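Local structure of conserved protein (Methanosarcina mazei, 2NR4) at residues 38-43 against 70-75; 121-126 against 139-144. The protein binds flavin mononucleotide in a domain related to FMN-binding split barrels, although what it does with the flavin is unknown. One frame throughout, in Å; residues are numbered along the deposited sequence.

Contact 1: residues 38-43 against 70-75. With FMN (flavin mononucleotide), chain C.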
loop_
_atom_site.group_PDB
_atom_site.type_symbol
_atom_site.label_atom_id
_atom_site.label_comp_id
_atom_site.label_asym_id
_atom_site.label_seq_id
_atom_site.Cartn_x
_atom_site.Cartn_y
_atom_site.Cartn_z
ATOM N N GLY A 38 23.323 0.773 -12.328
ATOM C CA GLY A 38 24.768 0.821 -12.087
ATOM C C GLY A 38 25.450 -0.510 -12.266
ATOM O O GLY A 38 25.671 -1.225 -11.309
ATOM N N PHE A 39 25.755 -0.821 -13.515
ATOM C CA PHE A 39 26.560 -1.958 -13.897
ATOM C C PHE A 39 27.810 -2.040 -13.026
ATOM O O PHE A 39 28.068 -3.084 -12.407
ATOM C CB PHE A 39 26.958 -1.819 -15.384
ATOM C CG PHE A 39 25.968 -2.410 -16.356
ATOM C CD1 PHE A 39 25.851 -3.796 -16.506
ATOM C CD2 PHE A 39 25.197 -1.582 -17.186
ATOM C CE1 PHE A 39 24.943 -4.349 -17.439
ATOM C CE2 PHE A 39 24.283 -2.121 -18.118
ATOM C CZ PHE A 39 24.167 -3.509 -18.245
ATOM N N GLU A 40 28.531 -0.920 -12.909
ATOM C CA GLU A 40 29.865 -0.887 -12.283
ATOM C C GLU A 40 29.893 -0.560 -10.788
ATOM O O GLU A 40 30.902 -0.738 -10.131
ATOM C CB GLU A 40 30.738 0.151 -13.004
ATOM C CG GLU A 40 31.059 -0.177 -14.446
ATOM C CD GLU A 40 31.868 0.927 -15.121
ATOM O OE1 GLU A 40 32.623 1.679 -14.428
ATOM O OE2 GLU A 40 31.754 1.049 -16.358
ATOM N N HIS A 41 28.791 -0.036 -10.262
ATOM C CA HIS A 41 28.644 0.239 -8.854
ATOM C C HIS A 41 27.126 0.311 -8.618
ATOM O O HIS A 41 26.491 1.260 -9.069
ATOM C CB HIS A 41 29.270 1.557 -8.420
ATOM C CG HIS A 41 28.997 1.882 -6.978
ATOM N ND1 HIS A 41 29.736 1.360 -5.939
ATOM C CD2 HIS A 41 28.017 2.619 -6.402
ATOM C CE1 HIS A 41 29.249 1.790 -4.788
ATOM N NE2 HIS A 41 28.197 2.548 -5.041
ATOM N N PRO A 42 26.564 -0.701 -7.961
ATOM C CA PRO A 42 25.087 -0.723 -7.837
ATOM C C PRO A 42 24.572 0.373 -6.933
ATOM O O PRO A 42 25.152 0.665 -5.865
ATOM C CB PRO A 42 24.800 -2.101 -7.242
ATOM C CG PRO A 42 26.089 -2.480 -6.484
ATOM C CD PRO A 42 27.195 -1.860 -7.303
ATOM N N ASN A 43 23.435 0.939 -7.353
ATOM C CA ASN A 43 22.791 2.026 -6.660
ATOM C C ASN A 43 21.303 1.708 -6.598
ATOM O O ASN A 43 20.752 1.061 -7.510
ATOM C CB ASN A 43 22.911 3.289 -7.508
ATOM C CG ASN A 43 22.338 4.499 -6.808
ATOM O OD1 ASN A 43 21.273 5.051 -7.188
ATOM N ND2 ASN A 43 23.021 4.916 -5.770
ATOM N N VAL A 70 21.356 5.930 -15.834
ATOM C CA VAL A 70 20.492 5.761 -16.996
ATOM C C VAL A 70 21.068 6.424 -18.250
ATOM O O VAL A 70 21.121 5.826 -19.332
ATOM C CB VAL A 70 19.085 6.240 -16.693
ATOM C CG1 VAL A 70 18.270 6.342 -17.983
ATOM C CG2 VAL A 70 18.423 5.236 -15.690
ATOM N N LEU A 71 21.528 7.641 -18.081
ATOM C CA LEU A 71 22.231 8.350 -19.129
ATOM C C LEU A 71 23.385 7.531 -19.728
ATOM O O LEU A 71 23.433 7.366 -20.937
ATOM C CB LEU A 71 22.745 9.678 -18.573
ATOM C CG LEU A 71 22.026 10.961 -18.955
ATOM C CD1 LEU A 71 20.538 10.930 -18.673
ATOM C CD2 LEU A 71 22.684 12.103 -18.194
ATOM N N LYS A 72 24.278 6.999 -18.894
ATOM C CA LYS A 72 25.406 6.212 -19.377
ATOM C C LYS A 72 25.058 4.812 -19.871
ATOM O O LYS A 72 25.548 4.389 -20.920
ATOM C CB LYS A 72 26.468 6.047 -18.305
ATOM C CG LYS A 72 27.689 5.260 -18.830
ATOM C CD LYS A 72 28.526 4.680 -17.710
ATOM C CE LYS A 72 29.978 4.600 -18.137
ATOM N NZ LYS A 72 30.843 4.384 -16.949
ATOM N N GLU A 73 24.252 4.090 -19.091
ATOM C CA GLU A 73 24.050 2.664 -19.295
ATOM C C GLU A 73 22.749 2.295 -19.968
ATOM O O GLU A 73 22.625 1.192 -20.505
ATOM C CB GLU A 73 24.183 1.930 -17.963
ATOM C CG GLU A 73 25.601 2.068 -17.399
ATOM C CD GLU A 73 25.768 1.466 -16.030
ATOM O OE1 GLU A 73 24.807 0.857 -15.494
ATOM O OE2 GLU A 73 26.884 1.604 -15.477
ATOM N N LYS A 74 21.771 3.196 -19.907
ATOM C CA LYS A 74 20.402 2.973 -20.474
ATOM C C LYS A 74 19.729 1.672 -20.032
ATOM O O LYS A 74 19.064 0.944 -20.822
ATOM C CB LYS A 74 20.372 3.146 -21.996
ATOM C CG LYS A 74 20.771 4.559 -22.458
ATOM C CD LYS A 74 22.277 4.562 -22.712
ATOM C CE LYS A 74 22.713 5.710 -23.597
ATOM N NZ LYS A 74 24.214 5.749 -23.621
ATOM N N CYS A 75 19.876 1.395 -18.749
ATOM C CA CYS A 75 19.285 0.208 -18.139
ATOM C C CYS A 75 18.953 0.518 -16.690
ATOM O O CYS A 75 19.690 1.259 -15.996
ATOM C CB CYS A 75 20.248 -0.985 -18.198
ATOM S SG CYS A 75 19.636 -2.608 -17.663
HETATM N N1 FMN C . 12.996 10.647 -8.060
HETATM C C2 FMN C . 12.882 10.659 -9.434
HETATM O O2 FMN C . 13.774 11.189 -10.092
HETATM N N3 FMN C . 11.773 10.117 -10.049
HETATM C C4 FMN C . 10.771 9.533 -9.290
HETATM O O4 FMN C . 9.894 8.861 -9.819
HETATM C C4A FMN C . 10.885 9.508 -7.902
HETATM N N5 FMN C . 9.892 8.938 -7.121
HETATM C C5A FMN C . 10.013 8.894 -5.739
HETATM C C6 FMN C . 9.007 8.297 -4.967
HETATM C C7 FMN C . 9.119 8.247 -3.585
HETATM C C7M FMN C . 7.985 7.660 -2.792
HETATM C C8 FMN C . 10.250 8.823 -2.968
HETATM C C8M FMN C . 10.504 8.660 -1.516
HETATM C C9 FMN C . 11.258 9.428 -3.731
HETATM C C9A FMN C . 11.140 9.451 -5.133
HETATM N N10 FMN C . 12.130 10.041 -5.920
HETATM C C10 FMN C . 12.005 10.072 -7.293
HETATM C "C1'" FMN C . 13.262 10.782 -5.275
HETATM C "C2'" FMN C . 14.480 9.866 -5.240
HETATM O "O2'" FMN C . 14.127 8.637 -4.663
HETATM C "C3'" FMN C . 15.527 10.507 -4.360
HETATM O "O3'" FMN C . 15.908 11.741 -4.943
HETATM C "C4'" FMN C . 16.721 9.577 -4.152
HETATM O "O4'" FMN C . 17.467 10.160 -3.113
HETATM C "C5'" FMN C . 17.578 9.436 -5.418
HETATM O "O5'" FMN C . 18.836 8.877 -5.102
HETATM P P FMN C . 19.966 8.453 -6.187
HETATM O O1P FMN C . 20.879 9.684 -6.321
HETATM O O2P FMN C . 19.280 8.200 -7.550
HETATM O O3P FMN C . 20.755 7.284 -5.592
HETATM O O HOH W 1 22.157 1.514 -14.923
HETATM O O HOH W 2 27.833 2.130 -12.919
#
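The C-terminal end of helix 65-73 meets the turn between barrel strands 29-37 and 43-51 of this FMN-binding domain; Glu73 contributes the largest share of the contact, with Phe39 next. Its CG stands anti to the carbonyl carbon (chi1 -64°) and the chain runs out extended, sliding past Phe39 in the opposite direction. Glu73 CB lies in the plane of the Phe39 ring, at its edge, and Glu73 CG is 3.7 Å from Phe39 CD2. Glu73 CD comes to 3.3 Å and Glu73 OE1 to 3.0 Å from Phe39 CD2. At the tip, Glu73 OE1 takes a nearly straight hydrogen bond from Phe39 N (2.8 Å, 178° at the hydrogen) on its syn lone pair. One water donates to OE1 and to Cys75 O while accepting from Gly38 N; a second donates to OE2 and accepts from Glu40 N, so the carboxylate gathers three successive amides, two of them through water. An alanine in place of Glu73 would probably leave this turn less well fixed, since both carboxylate oxygens would be gone. Glu40 and Lys72 cross at about a right angle in a long salt bridge. Asn43 lies at the FMN phosphate. Beyond the carboxylate, Phe39 CE2 rests 4.2 Å from Cys75 CB.

Contact 2: residues 121-126 against 139-144; sequences VFECIN and VPLNAG
Strands 121-125 and 139-144 run antiparallel, their axes 4.3 Å apart at the closest and their directions 151° apart, as neighbouring arms of a beta hairpin in the barrel wall. A classic beta bulge interrupts the pairing: Leu141 and Asn142 both face Val121, whose O accepts from Leu141 N nearly along the C=O axis and whose N donates to Asn142 O from above the carbonyl plane. Past the bulge, Glu123 and Val139 form a hydrogen-bonded pair with both bonds in the carbonyl planes, and Phe122 sits opposite Pro140 as a non-hydrogen-bonded pair. Here the strands come close, with Phe122 CA 3.3 Å from Val139 O in a CA-H...O contact. The Phe122 ring crosses Pro140 obliquely, CD1 of Phe122 lying 4.1 Å from Pro140 CB, and turns its edge to Val139 C. In the bulge, Leu141 points toward the other strand and lays its CG 3.8 Å from Glu123 N. Asn142 sends ND2 outside the pair, to Asp104 O. Near the corner at Asn126, Ile125 has CG1 wedged between backbone N and carbonyl carbon (chi1 67°) and crosses Val139 at about a right angle. There Ile125 CD1 presses against Val139 CG2 at 3.3 Å, closer than two methyl groups normally come.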
loop_
_atom_site.group_PDB
_atom_site.type_symbol
_atom_site.label_atom_id
_atom_site.label_comp_id
_atom_site.label_asym_id
_atom_site.label_seq_id
_atom_site.Cartn_x
_atom_site.Cartn_y
_atom_site.Cartn_z
ATOM N N VAL A 121 14.167 -6.153 -15.174
ATOM C CA VAL A 121 15.234 -5.380 -15.788
ATOM C C VAL A 121 14.713 -4.735 -17.083
ATOM O O VAL A 121 14.215 -5.426 -17.987
ATOM C CB VAL A 121 16.516 -6.263 -16.074
ATOM C CG1 VAL A 121 17.604 -5.369 -16.662
ATOM C CG2 VAL A 121 16.980 -6.926 -14.801
ATOM N N PHE A 122 14.867 -3.423 -17.195
ATOM C CA PHE A 122 14.419 -2.700 -18.401
ATOM C C PHE A 122 15.575 -2.034 -19.138
ATOM O O PHE A 122 16.448 -1.438 -18.499
ATOM C CB PHE A 122 13.491 -1.552 -18.028
ATOM C CG PHE A 122 12.196 -1.964 -17.359
ATOM C CD1 PHE A 122 11.081 -2.338 -18.130
ATOM C CD2 PHE A 122 12.063 -1.857 -15.972
ATOM C CE1 PHE A 122 9.844 -2.632 -17.500
ATOM C CE2 PHE A 122 10.867 -2.181 -15.347
ATOM C CZ PHE A 122 9.747 -2.564 -16.131
ATOM N N GLU A 123 15.518 -2.061 -20.470
ATOM C CA GLU A 123 16.266 -1.134 -21.309
ATOM C C GLU A 123 15.481 0.189 -21.335
ATOM O O GLU A 123 14.283 0.204 -21.573
ATOM C CB GLU A 123 16.408 -1.667 -22.758
ATOM C CG GLU A 123 17.045 -0.606 -23.680
ATOM C CD GLU A 123 17.436 -1.161 -25.050
ATOM O OE1 GLU A 123 17.183 -2.371 -25.287
ATOM O OE2 GLU A 123 17.994 -0.367 -25.858
ATOM N N CYS A 124 16.166 1.283 -21.044
ATOM C CA CYS A 124 15.627 2.635 -21.136
ATOM C C CYS A 124 15.820 3.168 -22.541
ATOM O O CYS A 124 16.957 3.160 -23.088
ATOM C CB CYS A 124 16.383 3.554 -20.189
ATOM S SG CYS A 124 16.301 3.027 -18.462
ATOM N N ILE A 125 14.737 3.669 -23.112
ATOM C CA ILE A 125 14.755 4.115 -24.506
ATOM C C ILE A 125 14.129 5.477 -24.643
ATOM O O ILE A 125 13.446 5.972 -23.695
ATOM C CB ILE A 125 14.008 3.129 -25.407
ATOM C CG1 ILE A 125 12.488 3.120 -25.095
ATOM C CG2 ILE A 125 14.562 1.728 -25.239
ATOM C CD1 ILE A 125 11.614 2.271 -26.047
ATOM N N ASN A 126 14.327 6.110 -25.807
ATOM C CA ASN A 126 13.747 7.433 -26.075
ATOM C C ASN A 126 14.023 8.460 -24.963
ATOM O O ASN A 126 13.151 9.259 -24.593
ATOM C CB ASN A 126 12.239 7.328 -26.313
ATOM C CG ASN A 126 11.893 6.400 -27.442
ATOM O OD1 ASN A 126 12.660 6.293 -28.399
ATOM N ND2 ASN A 126 10.742 5.722 -27.349
ATOM N N VAL A 139 11.621 -0.823 -21.803
ATOM C CA VAL A 139 11.373 -2.071 -22.547
ATOM C C VAL A 139 11.923 -3.252 -21.693
ATOM O O VAL A 139 13.120 -3.286 -21.413
ATOM C CB VAL A 139 12.086 -2.024 -23.928
ATOM C CG1 VAL A 139 11.786 -3.314 -24.680
ATOM C CG2 VAL A 139 11.678 -0.765 -24.732
ATOM N N PRO A 140 11.058 -4.192 -21.236
ATOM C CA PRO A 140 11.518 -5.231 -20.304
ATOM C C PRO A 140 12.441 -6.216 -20.999
ATOM O O PRO A 140 12.218 -6.530 -22.187
ATOM C CB PRO A 140 10.235 -5.955 -19.887
ATOM C CG PRO A 140 9.165 -5.454 -20.725
ATOM C CD PRO A 140 9.626 -4.314 -21.565
ATOM N N LEU A 141 13.473 -6.646 -20.289
ATOM C CA LEU A 141 14.498 -7.555 -20.811
ATOM C C LEU A 141 14.447 -8.900 -20.097
ATOM O O LEU A 141 14.730 -9.967 -20.689
ATOM C CB LEU A 141 15.893 -6.939 -20.620
ATOM C CG LEU A 141 16.260 -5.709 -21.421
ATOM C CD1 LEU A 141 17.722 -5.346 -21.167
ATOM C CD2 LEU A 141 15.992 -5.918 -22.924
ATOM N N ASN A 142 14.118 -8.853 -18.813
ATOM C CA ASN A 142 14.116 -10.037 -17.971
ATOM C C ASN A 142 13.286 -9.674 -16.744
ATOM O O ASN A 142 13.108 -8.486 -16.446
ATOM C CB ASN A 142 15.567 -10.357 -17.565
ATOM C CG ASN A 142 15.770 -11.793 -17.042
ATOM O OD1 ASN A 142 14.894 -12.677 -17.142
ATOM N ND2 ASN A 142 16.963 -12.023 -16.480
ATOM N N ALA A 143 12.800 -10.681 -16.036
ATOM C CA ALA A 143 11.953 -10.447 -14.848
ATOM C C ALA A 143 12.020 -11.636 -13.936
ATOM O O ALA A 143 12.209 -12.767 -14.409
ATOM C CB ALA A 143 10.514 -10.171 -15.249
ATOM N N GLY A 144 11.874 -11.405 -12.633
ATOM C CA GLY A 144 11.920 -12.495 -11.703
ATOM C C GLY A 144 11.062 -12.249 -10.501
ATOM O O GLY A 144 10.678 -11.124 -10.237
#

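In the fold
From the N terminus, the chain leaves strand 29-37 through the turn 38-43, runs through strands 43-51 and 57-61, and enters helix 65-73; the end of that helix closes contact 1 over 26 intervening residues. Contact 2 opens later, in strand 118-130, and closes after a shorter excursion of 12 residues through the hairpin into strand 133-145. The two loops follow in series, neither nested nor crossed, and their centres lie 13 Å apart. They meet where the chain leaves the helix for strand 75-79: Lys74 O is 2.9 Å from Cys124 N, a probable hydrogen bond, and Cys75 SG packs on Val121 CG1. The end of helix 65-73 thus bridges the 38-43 loop and the 118-145 hairpin, on the same side of the chain's centre.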